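Local coordinates for protein uronate isomerase (Caulobacter crescentus, PDB 2Q01) that catalyses the isomerisation of D-glucuronate to D-fructuronate and of D-galacturonate to D-tagaturonate in bacterial pentose and glucuronate interconversion, at residues 38-44 with 166-171; 173-177 with 216-220; 228-232 with 291-295; 254-260 with 285-289. The contacts are given in a common frame with arbitrary orientation. Where two conformers were deposited one is given. Residues are numbered along the deposited sequence.

Contact 1 (38-44 with 166-171)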
loop_
_atom_site.group_PDB
_atom_site.type_symbol
_atom_site.label_atom_id
_atom_site.label_comp_id
_atom_site.label_asym_id
_atom_site.label_seq_id
_atom_site.Cartn_x
_atom_site.Cartn_y
_atom_site.Cartn_z
ATOM N N ILE B 38 25.840 15.409 -4.228
ATOM C CA ILE B 38 26.079 14.473 -5.323
ATOM C C ILE B 38 24.750 14.175 -5.996
ATOM O O ILE B 38 23.824 13.630 -5.375
ATOM C CB ILE B 38 26.753 13.178 -4.846
ATOM C CG1 ILE B 38 28.119 13.496 -4.244
ATOM C CG2 ILE B 38 26.899 12.186 -5.999
ATOM C CD1 ILE B 38 28.599 12.440 -3.306
ATOM N N SER B 39 24.670 14.552 -7.266
ATOM C CA SER B 39 23.427 14.505 -8.013
ATOM C C SER B 39 23.576 13.632 -9.274
ATOM O O SER B 39 23.749 14.150 -10.379
ATOM C CB SER B 39 22.991 15.931 -8.356
ATOM O OG SER B 39 21.739 15.940 -9.005
ATOM N N PRO B 40 23.477 12.298 -9.109
ATOM C CA PRO B 40 23.903 11.365 -10.149
ATOM C C PRO B 40 22.858 11.070 -11.238
ATOM O O PRO B 40 23.169 10.368 -12.202
ATOM C CB PRO B 40 24.236 10.106 -9.354
ATOM C CG PRO B 40 23.367 10.177 -8.131
ATOM C CD PRO B 40 22.928 11.594 -7.934
ATOM N N HIS B 41 21.646 11.608 -11.092
ATOM C CA HIS B 41 20.630 11.534 -12.138
ATOM C C HIS B 41 19.734 12.766 -12.137
ATOM O O HIS B 41 19.072 13.064 -11.136
ATOM C CB HIS B 41 19.778 10.268 -11.995
ATOM C CG HIS B 41 18.777 10.092 -13.095
ATOM N ND1 HIS B 41 17.418 10.211 -12.893
ATOM C CD2 HIS B 41 18.938 9.825 -14.414
ATOM C CE1 HIS B 41 16.786 10.011 -14.036
ATOM N NE2 HIS B 41 17.686 9.777 -14.975
ATOM N N GLY B 42 19.703 13.470 -13.266
ATOM C CA GLY B 42 18.891 14.677 -13.397
ATOM C C GLY B 42 18.731 15.188 -14.816
ATOM O O GLY B 42 19.290 14.618 -15.759
ATOM N N HIS B 43 17.981 16.283 -14.955
ATOM C CA HIS B 43 17.586 16.801 -16.267
ATOM C C HIS B 43 17.878 18.285 -16.489
ATOM O O HIS B 43 17.125 18.971 -17.183
ATOM C CB HIS B 43 16.101 16.514 -16.519
ATOM C CG HIS B 43 15.764 15.057 -16.529
ATOM N ND1 HIS B 43 15.845 14.280 -17.665
ATOM C CD2 HIS B 43 15.359 14.231 -15.536
ATOM C CE1 HIS B 43 15.498 13.039 -17.372
ATOM N NE2 HIS B 43 15.200 12.983 -16.087
ATOM N N THR B 44 18.973 18.779 -15.916
ATOM C CA THR B 44 19.405 20.155 -16.172
ATOM C C THR B 44 20.049 20.244 -17.558
ATOM O O THR B 44 20.531 19.238 -18.092
ATOM C CB THR B 44 20.381 20.701 -15.086
ATOM O OG1 THR B 44 21.602 19.951 -15.099
ATOM C CG2 THR B 44 19.750 20.641 -13.688
ATOM N N GLU B 166 29.183 18.745 -6.045
ATOM C CA GLU B 166 30.376 18.001 -6.387
ATOM C C GLU B 166 30.237 17.384 -7.774
ATOM O O GLU B 166 31.114 17.551 -8.620
ATOM C CB GLU B 166 30.639 16.926 -5.342
ATOM C CG GLU B 166 31.923 16.171 -5.579
ATOM C CD GLU B 166 32.529 15.640 -4.310
ATOM O OE1 GLU B 166 32.756 14.419 -4.255
ATOM O OE2 GLU B 166 32.783 16.438 -3.377
ATOM N N THR B 167 29.124 16.682 -7.991
ATOM C CA THR B 167 28.820 16.018 -9.256
ATOM C C THR B 167 27.390 16.346 -9.661
ATOM O O THR B 167 26.478 16.264 -8.838
ATOM C CB THR B 167 28.973 14.481 -9.119
ATOM O OG1 THR B 167 30.325 14.168 -8.760
ATOM C CG2 THR B 167 28.608 13.755 -10.414
ATOM N N LEU B 168 27.205 16.738 -10.919
ATOM C CA LEU B 168 25.872 16.904 -11.497
ATOM C C LEU B 168 25.799 16.140 -12.811
ATOM O O LEU B 168 26.616 16.357 -13.700
ATOM C CB LEU B 168 25.564 18.386 -11.735
ATOM C CG LEU B 168 24.202 18.793 -12.302
ATOM C CD1 LEU B 168 23.066 18.358 -11.385
ATOM C CD2 LEU B 168 24.151 20.296 -12.515
ATOM N N ALA B 169 24.826 15.244 -12.927
ATOM C CA ALA B 169 24.622 14.506 -14.172
ATOM C C ALA B 169 23.409 15.025 -14.936
ATOM O O ALA B 169 22.355 15.284 -14.353
ATOM C CB ALA B 169 24.492 13.003 -13.906
ATOM N N THR B 170 23.578 15.188 -16.243
ATOM C CA THR B 170 22.473 15.506 -17.140
ATOM C C THR B 170 22.088 14.239 -17.926
ATOM O O THR B 170 22.737 13.204 -17.788
ATOM C CB THR B 170 22.838 16.668 -18.089
ATOM O OG1 THR B 170 23.743 16.202 -19.094
ATOM C CG2 THR B 170 23.497 17.808 -17.320
ATOM N N THR B 171 21.036 14.310 -18.738
ATOM C CA THR B 171 20.530 13.117 -19.431
ATOM C C THR B 171 20.336 13.351 -20.935
ATOM O O THR B 171 19.504 14.171 -21.341
ATOM C CB THR B 171 19.225 12.605 -18.769
ATOM O OG1 THR B 171 19.456 12.375 -17.374
ATOM C CG2 THR B 171 18.758 11.313 -19.398
HETATM O O HOH W 1 21.065 17.509 -13.992
HETATM O O HOH W 2 19.578 16.948 -19.925
#

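Contact 2 (173-177 with 216-220)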
loop_
_atom_site.group_PDB
_atom_site.type_symbol
_atom_site.label_atom_id
_atom_site.label_comp_id
_atom_site.label_asym_id
_atom_site.label_seq_id
_atom_site.Cartn_x
_atom_site.Cartn_y
_atom_site.Cartn_z
ATOM N N GLY B 173 20.249 11.420 -25.064
ATOM C CA GLY B 173 20.130 10.222 -25.888
ATOM C C GLY B 173 21.325 10.053 -26.809
ATOM O O GLY B 173 22.119 10.978 -26.965
ATOM N N PRO B 174 21.453 8.873 -27.447
ATOM C CA PRO B 174 22.553 8.542 -28.367
ATOM C C PRO B 174 22.508 9.343 -29.666
ATOM O O PRO B 174 23.516 9.439 -30.371
ATOM C CB PRO B 174 22.328 7.058 -28.680
ATOM C CG PRO B 174 21.272 6.592 -27.763
ATOM C CD PRO B 174 20.491 7.768 -27.326
ATOM N N HIS B 175 21.338 9.901 -29.968
ATOM C CA HIS B 175 21.113 10.704 -31.160
ATOM C C HIS B 175 21.490 12.181 -31.016
ATOM O O HIS B 175 21.643 12.872 -32.022
ATOM C CB HIS B 175 19.655 10.572 -31.620
ATOM C CG HIS B 175 18.648 11.006 -30.599
ATOM N ND1 HIS B 175 18.245 10.196 -29.558
ATOM C CD2 HIS B 175 17.949 12.158 -30.470
ATOM C CE1 HIS B 175 17.354 10.837 -28.823
ATOM N NE2 HIS B 175 17.155 12.029 -29.356
ATOM N N GLU B 176 21.639 12.668 -29.782
ATOM C CA GLU B 176 22.076 14.061 -29.560
ATOM C C GLU B 176 23.575 14.207 -29.286
ATOM O O GLU B 176 24.236 13.237 -28.895
ATOM C CB GLU B 176 21.236 14.767 -28.487
ATOM C CG GLU B 176 20.459 13.845 -27.560
ATOM C CD GLU B 176 19.392 14.577 -26.763
ATOM O OE1 GLU B 176 19.083 15.740 -27.098
ATOM O OE2 GLU B 176 18.861 13.986 -25.800
ATOM N N SER B 177 24.096 15.420 -29.503
ATOM C CA SER B 177 25.528 15.685 -29.349
ATOM C C SER B 177 25.920 15.984 -27.906
ATOM O O SER B 177 25.115 16.485 -27.114
ATOM C CB SER B 177 25.981 16.826 -30.268
ATOM O OG SER B 177 25.556 18.088 -29.787
ATOM N N ARG B 216 19.159 10.680 -36.883
ATOM C CA ARG B 216 20.320 11.370 -36.315
ATOM C C ARG B 216 21.201 10.483 -35.428
ATOM O O ARG B 216 22.345 10.835 -35.154
ATOM C CB ARG B 216 19.943 12.702 -35.640
ATOM C CG ARG B 216 18.800 12.655 -34.657
ATOM C CD ARG B 216 18.204 14.045 -34.454
ATOM N NE ARG B 216 19.065 14.913 -33.648
ATOM C CZ ARG B 216 18.747 15.399 -32.448
ATOM N NH1 ARG B 216 17.573 15.119 -31.894
ATOM N NH2 ARG B 216 19.605 16.179 -31.801
ATOM N N PHE B 217 20.675 9.331 -35.012
ATOM C CA PHE B 217 21.464 8.268 -34.363
ATOM C C PHE B 217 22.498 7.700 -35.349
ATOM O O PHE B 217 23.621 7.384 -34.960
ATOM C CB PHE B 217 20.509 7.183 -33.831
ATOM C CG PHE B 217 21.171 6.020 -33.111
ATOM C CD1 PHE B 217 20.600 4.756 -33.187
ATOM C CD2 PHE B 217 22.310 6.182 -32.327
ATOM C CE1 PHE B 217 21.170 3.669 -32.531
ATOM C CE2 PHE B 217 22.890 5.098 -31.675
ATOM C CZ PHE B 217 22.313 3.844 -31.771
ATOM N N ALA B 218 22.114 7.603 -36.624
ATOM C CA ALA B 218 23.016 7.184 -37.703
ATOM C C ALA B 218 24.090 8.231 -38.018
ATOM O O ALA B 218 25.206 7.881 -38.402
ATOM C CB ALA B 218 22.218 6.860 -38.952
ATOM N N GLU B 219 23.748 9.509 -37.856
ATOM C CA GLU B 219 24.693 10.610 -38.073
ATOM C C GLU B 219 25.756 10.684 -36.976
ATOM O O GLU B 219 26.935 10.866 -37.273
ATOM C CB GLU B 219 23.964 11.952 -38.177
ATOM C CG GLU B 219 22.998 12.060 -39.354
ATOM C CD GLU B 219 22.038 13.239 -39.235
ATOM O OE1 GLU B 219 22.107 13.985 -38.232
ATOM O OE2 GLU B 219 21.208 13.419 -40.153
ATOM N N THR B 220 25.338 10.531 -35.719
ATOM C CA THR B 220 26.262 10.588 -34.576
ATOM C C THR B 220 27.142 9.344 -34.418
ATOM O O THR B 220 28.203 9.406 -33.799
ATOM C CB THR B 220 25.533 10.858 -33.234
ATOM O OG1 THR B 220 24.655 9.771 -32.930
ATOM C CG2 THR B 220 24.744 12.155 -33.287
#

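Contact 3 (228-232 with 291-295)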
loop_
_atom_site.group_PDB
_atom_site.type_symbol
_atom_site.label_atom_id
_atom_site.label_comp_id
_atom_site.label_asym_id
_atom_site.label_seq_id
_atom_site.Cartn_x
_atom_site.Cartn_y
_atom_site.Cartn_z
ATOM N N TRP B 228 20.774 -4.864 -37.756
ATOM C CA TRP B 228 20.906 -5.282 -36.349
ATOM C C TRP B 228 22.284 -5.188 -35.694
ATOM O O TRP B 228 22.445 -4.476 -34.702
ATOM C CB TRP B 228 20.306 -6.678 -36.149
ATOM C CG TRP B 228 20.432 -7.239 -34.755
ATOM C CD1 TRP B 228 21.083 -8.386 -34.395
ATOM C CD2 TRP B 228 19.884 -6.693 -33.543
ATOM N NE1 TRP B 228 20.973 -8.591 -33.040
ATOM C CE2 TRP B 228 20.242 -7.568 -32.493
ATOM C CE3 TRP B 228 19.125 -5.552 -33.242
ATOM C CZ2 TRP B 228 19.868 -7.337 -31.163
ATOM C CZ3 TRP B 228 18.758 -5.322 -31.924
ATOM C CH2 TRP B 228 19.126 -6.214 -30.900
ATOM N N LYS B 229 23.265 -5.896 -36.247
ATOM C CA LYS B 229 24.595 -5.950 -35.649
ATOM C C LYS B 229 25.292 -4.592 -35.616
ATOM O O LYS B 229 26.100 -4.328 -34.719
ATOM C CB LYS B 229 25.465 -7.008 -36.339
ATOM C CG LYS B 229 25.360 -8.394 -35.686
ATOM C CD LYS B 229 25.826 -9.514 -36.614
ATOM C CE LYS B 229 24.710 -9.974 -37.553
ATOM N NZ LYS B 229 25.182 -10.985 -38.537
ATOM N N SER B 230 24.961 -3.733 -36.577
ATOM C CA SER B 230 25.528 -2.386 -36.611
ATOM C C SER B 230 24.666 -1.343 -35.887
ATOM O O SER B 230 25.101 -0.209 -35.687
ATOM C CB SER B 230 25.844 -1.957 -38.048
ATOM O OG SER B 230 24.700 -2.016 -38.872
ATOM N N TYR B 231 23.449 -1.730 -35.510
ATOM C CA TYR B 231 22.619 -0.937 -34.602
ATOM C C TYR B 231 23.197 -1.104 -33.200
ATOM O O TYR B 231 23.278 -0.149 -32.421
ATOM C CB TYR B 231 21.164 -1.412 -34.664
ATOM C CG TYR B 231 20.262 -0.929 -33.544
ATOM C CD1 TYR B 231 19.641 0.323 -33.608
ATOM C CD2 TYR B 231 19.999 -1.740 -32.437
ATOM C CE1 TYR B 231 18.805 0.760 -32.592
ATOM C CE2 TYR B 231 19.169 -1.308 -31.411
ATOM C CZ TYR B 231 18.573 -0.062 -31.497
ATOM O OH TYR B 231 17.750 0.363 -30.486
ATOM N N LEU B 232 23.605 -2.333 -32.900
ATOM C CA LEU B 232 24.274 -2.655 -31.652
ATOM C C LEU B 232 25.661 -2.027 -31.559
ATOM O O LEU B 232 26.054 -1.561 -30.486
ATOM C CB LEU B 232 24.355 -4.170 -31.461
ATOM C CG LEU B 232 23.046 -4.908 -31.175
ATOM C CD1 LEU B 232 23.341 -6.351 -30.827
ATOM C CD2 LEU B 232 22.269 -4.228 -30.055
ATOM N N MET B 291 16.092 -5.227 -25.428
ATOM C CA MET B 291 17.103 -4.179 -25.325
ATOM C C MET B 291 17.565 -3.881 -23.900
ATOM O O MET B 291 18.692 -3.442 -23.710
ATOM C CB MET B 291 16.637 -2.897 -26.015
ATOM C CG MET B 291 16.641 -2.973 -27.542
ATOM S SD MET B 291 18.163 -3.625 -28.278
ATOM C CE MET B 291 19.295 -2.314 -27.869
ATOM N N LEU B 292 16.707 -4.120 -22.907
ATOM C CA LEU B 292 17.118 -4.011 -21.505
ATOM C C LEU B 292 18.236 -4.995 -21.205
ATOM O O LEU B 292 19.234 -4.633 -20.585
ATOM C CB LEU B 292 15.941 -4.226 -20.544
ATOM C CG LEU B 292 15.120 -2.993 -20.147
ATOM C CD1 LEU B 292 14.215 -3.303 -18.958
ATOM C CD2 LEU B 292 16.010 -1.786 -19.832
ATOM N N THR B 293 18.072 -6.229 -21.678
ATOM C CA THR B 293 19.093 -7.275 -21.561
ATOM C C THR B 293 20.336 -6.952 -22.393
ATOM O O THR B 293 21.459 -7.224 -21.978
ATOM C CB THR B 293 18.517 -8.638 -21.981
ATOM O OG1 THR B 293 17.431 -8.966 -21.112
ATOM C CG2 THR B 293 19.559 -9.758 -21.903
ATOM N N GLU B 294 20.123 -6.346 -23.555
ATOM C CA GLU B 294 21.211 -6.039 -24.463
ATOM C C GLU B 294 22.107 -4.946 -23.895
ATOM O O GLU B 294 23.328 -5.025 -24.025
ATOM C CB GLU B 294 20.664 -5.670 -25.842
ATOM C CG GLU B 294 21.523 -6.168 -26.999
ATOM C CD GLU B 294 21.570 -7.690 -27.128
ATOM O OE1 GLU B 294 22.671 -8.232 -27.378
ATOM O OE2 GLU B 294 20.519 -8.346 -26.992
ATOM N N MET B 295 21.498 -3.960 -23.227
ATOM C CA MET B 295 22.237 -2.870 -22.570
ATOM C C MET B 295 23.032 -3.374 -21.372
ATOM O O MET B 295 24.077 -2.819 -21.041
ATOM C CB MET B 295 21.299 -1.744 -22.112
ATOM C CG MET B 295 20.600 -0.950 -23.213
ATOM S SD MET B 295 21.625 0.189 -24.142
ATOM C CE MET B 295 21.848 -0.704 -25.669
#

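Contact 4 (254-260 with 285-289)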
loop_
_atom_site.group_PDB
_atom_site.type_symbol
_atom_site.label_atom_id
_atom_site.label_comp_id
_atom_site.label_asym_id
_atom_site.label_seq_id
_atom_site.Cartn_x
_atom_site.Cartn_y
_atom_site.Cartn_z
ATOM N N HIS B 254 11.050 2.879 -19.664
ATOM C CA HIS B 254 10.149 2.044 -20.436
ATOM C C HIS B 254 8.784 2.018 -19.756
ATOM O O HIS B 254 8.699 2.342 -18.572
ATOM C CB HIS B 254 10.716 0.624 -20.539
ATOM C CG HIS B 254 11.948 0.515 -21.383
ATOM N ND1 HIS B 254 12.622 -0.674 -21.560
ATOM C CD2 HIS B 254 12.637 1.444 -22.089
ATOM C CE1 HIS B 254 13.668 -0.475 -22.342
ATOM N NE2 HIS B 254 13.699 0.802 -22.678
ATOM N N PRO B 255 7.708 1.654 -20.500
ATOM C CA PRO B 255 6.384 1.447 -19.891
ATOM C C PRO B 255 6.350 0.330 -18.845
ATOM O O PRO B 255 5.577 0.403 -17.892
ATOM C CB PRO B 255 5.506 1.044 -21.085
ATOM C CG PRO B 255 6.211 1.544 -22.275
ATOM C CD PRO B 255 7.661 1.452 -21.963
ATOM N N THR B 256 7.166 -0.703 -19.038
ATOM C CA THR B 256 7.206 -1.837 -18.128
ATOM C C THR B 256 8.636 -2.129 -17.706
ATOM O O THR B 256 9.588 -1.569 -18.262
ATOM C CB THR B 256 6.641 -3.109 -18.787
ATOM O OG1 THR B 256 7.393 -3.407 -19.969
ATOM C CG2 THR B 256 5.162 -2.946 -19.136
ATOM N N ALA B 257 8.784 -3.017 -16.726
ATOM C CA ALA B 257 10.100 -3.474 -16.288
ATOM C C ALA B 257 10.527 -4.746 -17.027
ATOM O O ALA B 257 11.527 -5.370 -16.668
ATOM C CB ALA B 257 10.102 -3.702 -14.779
ATOM N N ALA B 258 9.768 -5.108 -18.063
ATOM C CA ALA B 258 9.933 -6.371 -18.782
ATOM C C ALA B 258 11.309 -6.502 -19.397
ATOM O O ALA B 258 11.821 -5.548 -19.983
ATOM C CB ALA B 258 8.865 -6.512 -19.849
ATOM N N THR B 259 11.915 -7.674 -19.208
ATOM C CA THR B 259 13.181 -8.038 -19.856
ATOM C C THR B 259 12.981 -9.330 -20.655
ATOM O O THR B 259 12.021 -10.065 -20.418
ATOM C CB THR B 259 14.331 -8.234 -18.837
ATOM O OG1 THR B 259 14.046 -9.346 -17.983
ATOM C CG2 THR B 259 14.538 -6.989 -17.980
ATOM N N ALA B 260 13.877 -9.605 -21.597
ATOM C CA ALA B 260 13.807 -10.841 -22.390
ATOM C C ALA B 260 15.196 -11.420 -22.646
ATOM O O ALA B 260 16.192 -10.721 -22.524
ATOM C CB ALA B 260 13.086 -10.591 -23.705
ATOM N N GLU B 285 6.960 -3.970 -27.212
ATOM C CA GLU B 285 7.227 -4.401 -25.840
ATOM C C GLU B 285 8.380 -5.383 -25.757
ATOM O O GLU B 285 9.232 -5.264 -24.879
ATOM C CB GLU B 285 5.997 -5.083 -25.241
ATOM C CG GLU B 285 5.357 -4.360 -24.070
ATOM C CD GLU B 285 6.274 -4.257 -22.859
ATOM O OE1 GLU B 285 6.821 -3.157 -22.632
ATOM O OE2 GLU B 285 6.450 -5.270 -22.141
ATOM N N LEU B 286 8.382 -6.355 -26.668
ATOM C CA LEU B 286 9.390 -7.408 -26.698
ATOM C C LEU B 286 10.767 -6.839 -27.014
ATOM O O LEU B 286 11.757 -7.272 -26.435
ATOM C CB LEU B 286 9.023 -8.477 -27.737
ATOM C CG LEU B 286 9.234 -9.971 -27.431
ATOM C CD1 LEU B 286 9.236 -10.783 -28.716
ATOM C CD2 LEU B 286 10.489 -10.293 -26.626
ATOM N N PHE B 287 10.825 -5.870 -27.926
ATOM C CA PHE B 287 12.095 -5.258 -28.302
ATOM C C PHE B 287 12.652 -4.404 -27.176
ATOM O O PHE B 287 13.837 -4.491 -26.883
ATOM C CB PHE B 287 11.970 -4.450 -29.591
ATOM C CG PHE B 287 13.286 -3.929 -30.114
ATOM C CD1 PHE B 287 14.229 -4.799 -30.667
ATOM C CD2 PHE B 287 13.578 -2.565 -30.065
ATOM C CE1 PHE B 287 15.442 -4.316 -31.158
ATOM C CE2 PHE B 287 14.782 -2.073 -30.548
ATOM C CZ PHE B 287 15.718 -2.948 -31.100
ATOM N N ARG B 288 11.794 -3.609 -26.536
ATOM C CA ARG B 288 12.174 -2.839 -25.343
ATOM C C ARG B 288 12.667 -3.742 -24.203
ATOM O O ARG B 288 13.641 -3.419 -23.525
ATOM C CB ARG B 288 11.005 -1.985 -24.868
ATOM C CG ARG B 288 10.727 -0.775 -25.740
ATOM C CD ARG B 288 9.713 0.153 -25.095
ATOM N NE ARG B 288 8.526 -0.556 -24.618
ATOM C CZ ARG B 288 7.351 -0.585 -25.244
ATOM N NH1 ARG B 288 6.333 -1.252 -24.712
ATOM N NH2 ARG B 288 7.179 0.056 -26.389
ATOM N N ALA B 289 11.991 -4.874 -24.019
ATOM C CA ALA B 289 12.428 -5.936 -23.119
ATOM C C ALA B 289 13.781 -6.544 -23.508
ATOM O O ALA B 289 14.651 -6.712 -22.659
ATOM C CB ALA B 289 11.358 -7.028 -23.034
#

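Contact 1 (38-44 with 166-171)
Parallel neighbours in a TIM barrel are joined first by main-chain hydrogen bonds, and Ser-39 makes the standard pair: its N donates to Thr-167 O (2.9 Å), while Ala-169 N donates to Ser-39 O (3.0 Å). Beyond these two bonds other links take over. Thr-171 OG1 donates to Gly-42 O at 2.8 Å, and water 1 bridges the chains by accepting from Thr-44 N (3.1 Å) and donating to Ala-169 O (2.6 Å). A second water accepts from Thr-171 N at 3.2 Å.

Side-chain packing follows the faces of the sheet. Ile-38 CG2 lies 4.4 Å from Thr-167 CB on one; on the other, Leu-168 CD1 is 3.6 Å from Ser-39 OG, whose hydroxyl bonds to Asp-417. Farther along, Thr-170 CG2 comes within 3.6 Å of Thr-44 OG1.

His-41 and His-43, separated by Gly-42 on the C-terminal side of Ser-39, match the HxH signature that in metallo-dependent hydrolase relatives binds a metal at the first barrel strand. His-41 CD2 and His-43 ND1 come within 3.9 Å of Thr-171 OG1 and CB, respectively, yet the hydrogen bonds linking 38-44 to 166-171 use backbone atoms, a hydroxyl and water, and no imidazole nitrogen.

Contact 2 (173-177 with 216-220)
Residues 173-176 form a type I beta turn whose backbone bond, Glu-176 N to Gly-173 O at 3.3 Å, is weak; a stronger bond runs from Gly-173 N to the side-chain Glu-176 OE2 at 3.0 Å. The turn abuts one side of the helical segment 216-220, closest where the CA atoms of His-175 and Phe-217 are 4.0 Å apart. One hydrogen bond crosses between the segments, from Thr-220 OG1 to Pro-174 O at 2.8 Å. In the barrel, this turn belongs to the loop that leads from strand 165-169 to helix 179-186, and helix 210-221 comes after the next strand, 192-194, so the contact joins two successive beta-to-alpha connections. Pro-174 CB packs on Phe-217 CE2 at 3.6 Å. His-175 CD2 lies over one face of the Arg-216 guanidinium, 3.3 Å from Arg-216 NH1, so the imidazole presents its edge. Helix 228-244 backs the contact: Arg-238 also bonds to Pro-174 O, and Phe-217 rests on Ala-234.

Contact 3 (228-232 with 291-295)
A pair of Met-aromatic contacts, with one methionine sulfur beside two rings, joins two helices in the outer layer of this TIM barrel. Helix 228-244 leads into strand 249-252 and helix 281-302 into strand 305-308, so the two are the helices that precede adjacent parallel strands. Over the segments 228-232 and 291-295 their axes come no closer than 13.1 Å and cross at -54°, with the nearest CA atoms, those of Leu-232 and Glu-294, 8.5 Å from each other.

Long side chains span that distance. The sulfur of Met-291 sits at the edges of two aromatic rings, 5.0 Å from the centroid of the six-membered ring of Trp-228 and 5.4 Å from that of Tyr-231. Its closest atom in the indole is CH2, at 3.8 Å from SD, and its methyl CE reaches Tyr-231 CE2 at 3.7 Å. Phe-271 from helix 264-276 meets both aromatic rings, while the Tyr-231 hydroxyl is hydrogen-bonded to Val-202 O and to His-235.

No hydrogen bond joins the two segments. Glu-294, whose carboxylate bonds to Gln-290 one turn earlier, contributes its aliphatic part to the packing. Leu-232, with its CA-to-CB bond directed toward the other helix, places CD2 4.2 Å from Met-291 CE and 3.7 Å from Glu-294 CG.

Contact 4 (254-260 with 285-289)
Glu-285 OE1 is the polar hub where loop 254-260 meets helix 281-302. It accepts a hydrogen bond from Thr-256 OG1 at 2.7 Å and forms a salt bridge with Arg-288 NH1 at 2.9 Å, three residues farther along the helix. Arg-288 NH2 carries the network on to Asp-204 and Glu-206, so the loop threonine is tied into a larger charged cluster.

Weaker polar contacts follow. Ala-260 N donates to Ala-289 O at 3.2 Å with a poor angle, a weak bond. It is helped by two CA-H...O contacts running in opposite senses, from Ala-289 CA to Ala-258 O (3.2 Å) and from Thr-259 CA to Ala-289 O (3.4 Å). Such contacts need a close backbone approach, and the CA atoms of Thr-259 and Ala-289 are 4.0 Å apart; the small side chain of Ala-289 permits it.

Around these lies the packing. Ala-289 CB touches Ala-258 CB at 4.1 Å and Ala-260 CB at 4.0 Å, and Leu-286 CD2 lies 3.9 Å from Ala-260 CB. Arg-288 CB sits over the face of the His-254 ring in a CH-pi contact, 4.1 Å from its centroid, while Pro-255 CD covers the guanidinium, 3.4 Å from Arg-288 NE. The loop thus runs from barrel strand 249-252 along helix 281-302 before entering helix 264-276, whose Leu-270 packs on Leu-286 and Phe-287.

The centre of contact 1 lies about 8 Å from the centre of the chain, the smallest such distance of the four, and this contact is the one built on paired parallel strands. The centres of the other three lie 21 to 25 Å out. Contact 3, helix on helix, is buried though peripheral and relies on sulfur, aromatic and aliphatic groups, whereas contacts 2 and 4 are partly buried loop-to-helix joints that each use a threonine hydroxyl. Contacts 3 and 4 share helix 281-302: Thr-293 OG1 lies 2.6 Å from Ala-260 O, and Trp-228 packs on Phe-287. Contact 2 reaches contact 3 through Phe-217 and Tyr-231, and adjoins contact 1 in sequence beyond strand 165-169.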